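Local coordinates for carbohydrate binding protein, putative, cpb33A (Cellvibrio japonicus, PDB 5FJQ) that is a copper-dependent lytic polysaccharide monooxygenase important for efficient use of chitin, represented here by its catalytic domain, one piece of a longer protein, at residues I12-N17 against N78-T83; R90-T95 against Q173-D178. All coordinates share one frame; numbering follows the deposited sequence.

In the fold
Both contacts lie in the single domain of this chain, with centres about 12 Å apart, and they follow one another in sequence: contact 1 closes at Thr83 before contact 2 opens at Arg90. Contact 1 sets helix 10-17 against the loop leading into strand 83-84, about 12 Å from the centre of the chain. Contact 2, about 7 Å from that centre, packs strand 88-96 of the three-stranded antiparallel sheet on strand 169-178 of the mixed sheet. They join chiefly at Thr83, through probable hydrogen bonds from Thr83 N to Asp176 O (3.1 Å) and Asp178 N to Thr83 O (2.8 Å). Thr83 thus carries the loop that helix 10-17 packs on into the sheet containing strand 169-178.

Contact 1 (I12-N17 against N78-T83); sequences IQCKEN and NDWPAT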
loop_
_atom_site.group_PDB
_atom_site.type_symbol
_atom_site.label_atom_id
_atom_site.label_comp_id
_atom_site.label_asym_id
_atom_site.label_seq_id
_atom_site.Cartn_x
_atom_site.Cartn_y
_atom_site.Cartn_z
ATOM N N ILE A 12 4.972 -1.619 6.868
ATOM C CA ILE A 12 6.409 -2.078 7.128
ATOM C C ILE A 12 7.234 -1.019 7.912
ATOM O O ILE A 12 8.155 -1.321 8.751
ATOM C CB ILE A 12 7.219 -2.366 5.803
ATOM C CG1 ILE A 12 6.648 -3.569 5.010
ATOM C CG2 ILE A 12 8.733 -2.585 6.123
ATOM C CD1 ILE A 12 6.528 -4.866 5.759
ATOM N N GLN A 13 7.003 0.230 7.551
ATOM C CA GLN A 13 7.545 1.346 8.318
ATOM C C GLN A 13 7.121 1.208 9.784
ATOM O O GLN A 13 7.933 1.220 10.720
ATOM C CB GLN A 13 7.067 2.661 7.716
ATOM C CG GLN A 13 7.756 3.025 6.371
ATOM C CD GLN A 13 9.197 3.404 6.556
ATOM O OE1 GLN A 13 9.744 3.191 7.629
ATOM N NE2 GLN A 13 9.849 3.970 5.497
ATOM N N CYS A 14 5.859 1.079 9.992
ATOM C CA CYS A 14 5.447 0.984 11.413
ATOM C C CYS A 14 5.813 -0.364 12.122
ATOM O O CYS A 14 6.166 -0.347 13.324
ATOM C CB CYS A 14 4.018 1.416 11.584
ATOM S SG CYS A 14 3.708 3.224 11.595
ATOM N N LYS A 15 5.773 -1.487 11.389
ATOM C CA LYS A 15 6.221 -2.753 11.960
ATOM C C LYS A 15 7.596 -2.587 12.567
ATOM O O LYS A 15 7.828 -2.872 13.743
ATOM C CB LYS A 15 6.199 -3.910 10.949
ATOM C CG LYS A 15 7.024 -5.110 11.384
ATOM C CD LYS A 15 6.788 -6.306 10.490
ATOM C CE LYS A 15 7.564 -6.197 9.150
ATOM N NZ LYS A 15 9.007 -6.634 9.383
ATOM N N GLU A 16 8.483 -1.991 11.787
ATOM C CA GLU A 16 9.878 -1.937 12.125
ATOM C C GLU A 16 10.136 -0.894 13.205
ATOM O O GLU A 16 11.175 -0.921 13.884
ATOM C CB GLU A 16 10.564 -1.569 10.820
ATOM C CG GLU A 16 10.798 -2.791 9.932
ATOM C CD GLU A 16 11.614 -2.452 8.707
ATOM O OE1 GLU A 16 12.252 -1.381 8.702
ATOM O OE2 GLU A 16 11.609 -3.271 7.779
ATOM N N ASN A 17 9.213 0.052 13.361
ATOM C CA ASN A 17 9.332 1.027 14.442
ATOM C C ASN A 17 8.867 0.390 15.797
ATOM O O ASN A 17 9.037 1.015 16.856
ATOM C CB ASN A 17 8.509 2.261 14.138
ATOM C CG ASN A 17 8.646 3.346 15.211
ATOM O OD1 ASN A 17 7.670 3.679 15.929
ATOM N ND2 ASN A 17 9.867 3.896 15.336
ATOM N N ASN A 78 0.508 13.818 8.130
ATOM C CA ASN A 78 1.555 14.357 7.239
ATOM C C ASN A 78 2.886 13.962 7.820
ATOM O O ASN A 78 3.939 14.500 7.410
ATOM C CB ASN A 78 1.476 15.889 7.170
ATOM C CG ASN A 78 1.456 16.553 8.564
ATOM O OD1 ASN A 78 1.525 15.892 9.616
ATOM N ND2 ASN A 78 1.339 17.883 8.573
ATOM N N ASP A 79 2.871 13.039 8.772
ATOM C CA ASP A 79 4.158 12.642 9.413
ATOM C C ASP A 79 4.450 11.141 9.339
ATOM O O ASP A 79 5.355 10.602 10.057
ATOM C CB ASP A 79 4.218 13.132 10.842
ATOM C CG ASP A 79 3.270 12.371 11.743
ATOM O OD1 ASP A 79 2.372 11.680 11.204
ATOM O OD2 ASP A 79 3.424 12.464 12.974
ATOM N N TRP A 80 3.743 10.450 8.444
ATOM C CA TRP A 80 4.053 9.011 8.281
ATOM C C TRP A 80 5.518 8.875 7.941
ATOM O O TRP A 80 6.064 9.728 7.197
ATOM C CB TRP A 80 3.211 8.358 7.209
ATOM C CG TRP A 80 1.756 8.170 7.582
ATOM C CD1 TRP A 80 0.687 8.876 7.055
ATOM C CD2 TRP A 80 1.179 7.249 8.555
ATOM N NE1 TRP A 80 -0.482 8.433 7.623
ATOM C CE2 TRP A 80 -0.222 7.444 8.532
ATOM C CE3 TRP A 80 1.702 6.275 9.421
ATOM C CZ2 TRP A 80 -1.116 6.716 9.367
ATOM C CZ3 TRP A 80 0.788 5.551 10.247
ATOM C CH2 TRP A 80 -0.580 5.779 10.200
ATOM N N PRO A 81 6.201 7.839 8.485
ATOM C CA PRO A 81 7.590 7.668 8.011
ATOM C C PRO A 81 7.658 7.489 6.483
ATOM O O PRO A 81 7.008 6.597 5.941
ATOM C CB PRO A 81 8.034 6.378 8.693
ATOM C CG PRO A 81 7.234 6.349 9.970
ATOM C CD PRO A 81 5.879 6.940 9.609
ATOM N N ALA A 82 8.426 8.295 5.768
ATOM C CA ALA A 82 8.325 8.280 4.342
ATOM C C ALA A 82 9.710 8.137 3.705
ATOM O O ALA A 82 10.708 8.471 4.314
ATOM C CB ALA A 82 7.626 9.545 3.867
ATOM N N THR A 83 9.750 7.586 2.502
ATOM C CA THR A 83 10.971 7.487 1.748
ATOM C C THR A 83 11.124 8.664 0.783
ATOM O O THR A 83 10.195 9.065 0.097
ATOM C CB THR A 83 10.941 6.184 0.945
ATOM O OG1 THR A 83 10.738 5.092 1.845
ATOM C CG2 THR A 83 12.200 5.984 0.143
HETATM O O HOH W 1 8.252 4.817 2.786
#
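A disulfide sulfur meets an indole edge-on: Cys14 SG lies 4.0 Å from Trp80 CZ3, and its direction from the six-membered ring centroid is 86° off the ring normal, so the sulfur sits near the ring plane and not over a face. This is a Cys sulfur-aromatic contact, and the same SG is bonded to Cys27 of helix 25-33. Trp80 also makes a cation-pi contact with Arg10. Beside it, the Gln13 chain and the Pro81 ring run alongside one another, pointing opposite ways, in van der Waals contact: OE1 of Gln13 is 3.8 Å from CB of Pro81, and CG of Gln13 is 3.7 Å from the Pro81 carbonyl O. In the lytic polysaccharide monooxygenase domain, this is where helix 10-17 docks on the irregular loop ahead of strand 83-84, away from the copper site. A bend at chi2 (-70°) turns the Gln13 amide along the proline toward Thr83, the glutamine lying roughly perpendicular to the threonine side chain. No direct hydrogen bond joins the two segments; a water bridges them instead, accepting from Gln13 NE2 at 3.3 Å and lying 2.7 Å from Thr83 OG1.

Contact 2 (R90-T95 against Q173-D178); sequences REFVWT and QCIDVD
Trp94 lays the far end of its indole against the aliphatic part of Gln173: CH2 is 3.5 Å from Gln173 CG, with CZ3 of the same ring 3.8 Å from that carbon. The two side chains meet at a slant, the ring and amide planes 56° apart. Gln173 presents a methylene rather than its amide because the chain bends at chi2 (-87°), carrying the polar end onward; OE1 there accepts from the backbone N of Val4 and is hydrogen-bonded to Ser9 OG. The indole N-H likewise finds its partner beyond this pair, in Ser157 OG. Each polar group is thus satisfied while the surfaces that meet remain carbon.

Two residues along each strand, Phe92 takes up the same role against Ile175. The isoleucine offers its terminal methyl, CD1, which lies 4.0 Å from Phe92 CD2 and 4.1 Å from CE2 of the same ring, so the methyl meets the CD2-CE2 bond of the ring at a slant. With chi2 at 150°, the Ile175 chain is extended beyond CG1, which places CD1 at the ring. Tyr107 and Val144 also touch Phe92.

All four residues are buried, and no hydrogen bond crosses between the segments. The nearest CA pairs, Phe92 with Ile175 and Trp94 with Gln173, are 9.8 and 9.5 Å apart, a spacing that fits facing sheets and not paired strands. The side chain of Trp94 is about 9 Å from the bound copper ion, which His1 and His100 coordinate. Such packing between facing sheets is what builds a beta-sandwich, here the immunoglobulin-like core of an AA10 lytic polysaccharide monooxygenase.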
loop_
_atom_site.group_PDB
_atom_site.type_symbol
_atom_site.label_atom_id
_atom_site.label_comp_id
_atom_site.label_asym_id
_atom_site.label_seq_id
_atom_site.Cartn_x
_atom_site.Cartn_y
_atom_site.Cartn_z
ATOM N N ARG A 90 11.365 4.912 -10.273
ATOM C CA ARG A 90 11.710 4.430 -8.929
ATOM C C ARG A 90 11.341 2.936 -8.861
ATOM O O ARG A 90 10.256 2.559 -9.227
ATOM C CB ARG A 90 10.978 5.279 -7.876
ATOM C CG ARG A 90 11.303 4.941 -6.427
ATOM C CD ARG A 90 12.785 5.092 -6.196
ATOM N NE ARG A 90 13.027 4.713 -4.830
ATOM C CZ ARG A 90 13.430 5.529 -3.860
ATOM N NH1 ARG A 90 13.773 6.822 -4.091
ATOM N NH2 ARG A 90 13.540 5.003 -2.654
ATOM N N GLU A 91 12.262 2.059 -8.487
ATOM C CA GLU A 91 11.840 0.658 -8.215
ATOM C C GLU A 91 10.960 0.515 -6.936
ATOM O O GLU A 91 11.255 1.088 -5.863
ATOM C CB GLU A 91 13.008 -0.348 -8.096
ATOM C CG GLU A 91 14.069 -0.217 -9.173
ATOM C CD GLU A 91 14.800 -1.518 -9.437
ATOM O OE1 GLU A 91 14.982 -2.348 -8.500
ATOM O OE2 GLU A 91 15.163 -1.722 -10.612
ATOM N N PHE A 92 9.906 -0.261 -7.112
ATOM C CA PHE A 92 8.998 -0.740 -6.059
ATOM C C PHE A 92 9.022 -2.257 -6.050
ATOM O O PHE A 92 8.938 -2.925 -7.091
ATOM C CB PHE A 92 7.573 -0.223 -6.298
ATOM C CG PHE A 92 7.416 1.253 -6.062
ATOM C CD1 PHE A 92 7.855 2.188 -7.008
ATOM C CD2 PHE A 92 6.915 1.715 -4.884
ATOM C CE1 PHE A 92 7.729 3.551 -6.751
ATOM C CE2 PHE A 92 6.795 3.082 -4.616
ATOM C CZ PHE A 92 7.203 3.994 -5.550
ATOM N N VAL A 93 9.161 -2.809 -4.865
ATOM C CA VAL A 93 9.449 -4.209 -4.796
ATOM C C VAL A 93 8.443 -4.794 -3.861
ATOM O O VAL A 93 8.312 -4.275 -2.744
ATOM C CB VAL A 93 10.866 -4.467 -4.186
ATOM C CG1 VAL A 93 11.039 -5.954 -3.894
ATOM C CG2 VAL A 93 12.001 -3.885 -5.077
ATOM N N TRP A 94 7.808 -5.880 -4.307
ATOM C CA TRP A 94 6.865 -6.628 -3.462
ATOM C C TRP A 94 7.629 -7.858 -3.011
ATOM O O TRP A 94 8.153 -8.597 -3.839
ATOM C CB TRP A 94 5.597 -7.075 -4.207
ATOM C CG TRP A 94 4.502 -6.040 -4.373
ATOM C CD1 TRP A 94 4.502 -5.048 -5.260
ATOM C CD2 TRP A 94 3.208 -5.998 -3.722
ATOM N NE1 TRP A 94 3.356 -4.286 -5.189
ATOM C CE2 TRP A 94 2.513 -4.870 -4.267
ATOM C CE3 TRP A 94 2.574 -6.783 -2.732
ATOM C CZ2 TRP A 94 1.242 -4.510 -3.864
ATOM C CZ3 TRP A 94 1.314 -6.433 -2.333
ATOM C CH2 TRP A 94 0.643 -5.273 -2.874
ATOM N N THR A 95 7.720 -8.045 -1.704
ATOM C CA THR A 95 8.233 -9.287 -1.165
ATOM C C THR A 95 7.019 -10.148 -0.870
ATOM O O THR A 95 6.200 -9.832 0.001
ATOM C CB THR A 95 9.075 -9.051 0.100
ATOM O OG1 THR A 95 10.206 -8.288 -0.297
ATOM C CG2 THR A 95 9.546 -10.386 0.665
ATOM N N GLN A 173 -1.330 -2.140 -0.543
ATOM C CA GLN A 173 -0.287 -1.481 0.180
ATOM C C GLN A 173 -0.145 -0.017 -0.065
ATOM O O GLN A 173 0.334 0.389 -1.148
ATOM C CB GLN A 173 1.094 -2.078 -0.169
ATOM C CG GLN A 173 1.261 -3.549 0.085
ATOM C CD GLN A 173 1.697 -3.770 1.489
ATOM O OE1 GLN A 173 2.788 -3.411 1.836
ATOM N NE2 GLN A 173 0.804 -4.320 2.342
ATOM N N CYS A 174 -0.432 0.746 0.988
ATOM C CA CYS A 174 -0.140 2.168 1.087
ATOM C C CYS A 174 1.310 2.373 1.442
ATOM O O CYS A 174 1.781 1.757 2.398
ATOM C CB CYS A 174 -0.946 2.811 2.170
ATOM S SG CYS A 174 -2.725 3.070 1.736
ATOM N N ILE A 175 1.994 3.221 0.643
ATOM C CA ILE A 175 3.436 3.560 0.803
ATOM C C ILE A 175 3.496 5.096 0.938
ATOM O O ILE A 175 2.829 5.784 0.156
ATOM C CB ILE A 175 4.231 3.105 -0.422
ATOM C CG1 ILE A 175 3.949 1.590 -0.699
ATOM C CG2 ILE A 175 5.724 3.266 -0.172
ATOM C CD1 ILE A 175 4.045 1.201 -2.172
ATOM N N ASP A 176 4.245 5.617 1.935
ATOM C CA ASP A 176 4.434 7.069 2.047
ATOM C C ASP A 176 5.775 7.543 1.465
ATOM O O ASP A 176 6.823 7.007 1.819
ATOM C CB ASP A 176 4.314 7.532 3.470
ATOM C CG ASP A 176 3.087 7.063 4.129
ATOM O OD1 ASP A 176 2.000 7.717 3.897
ATOM O OD2 ASP A 176 3.231 6.052 4.897
ATOM N N VAL A 177 5.731 8.554 0.607
ATOM C CA VAL A 177 6.952 9.031 -0.074
ATOM C C VAL A 177 7.052 10.554 0.054
ATOM O O VAL A 177 6.027 11.262 0.288
ATOM C CB VAL A 177 7.026 8.598 -1.566
ATOM C CG1 VAL A 177 7.069 7.077 -1.705
ATOM C CG2 VAL A 177 5.844 9.180 -2.336
ATOM N N ASP A 178 8.264 11.084 -0.091
ATOM C CA ASP A 178 8.385 12.522 0.050
ATOM C C ASP A 178 9.162 13.089 -1.103
ATOM O O ASP A 178 10.371 12.847 -1.232
ATOM C CB ASP A 178 9.085 12.844 1.363
ATOM C CG ASP A 178 9.132 14.311 1.647
ATOM O OD1 ASP A 178 8.414 15.097 0.991
ATOM O OD2 ASP A 178 9.904 14.676 2.550
#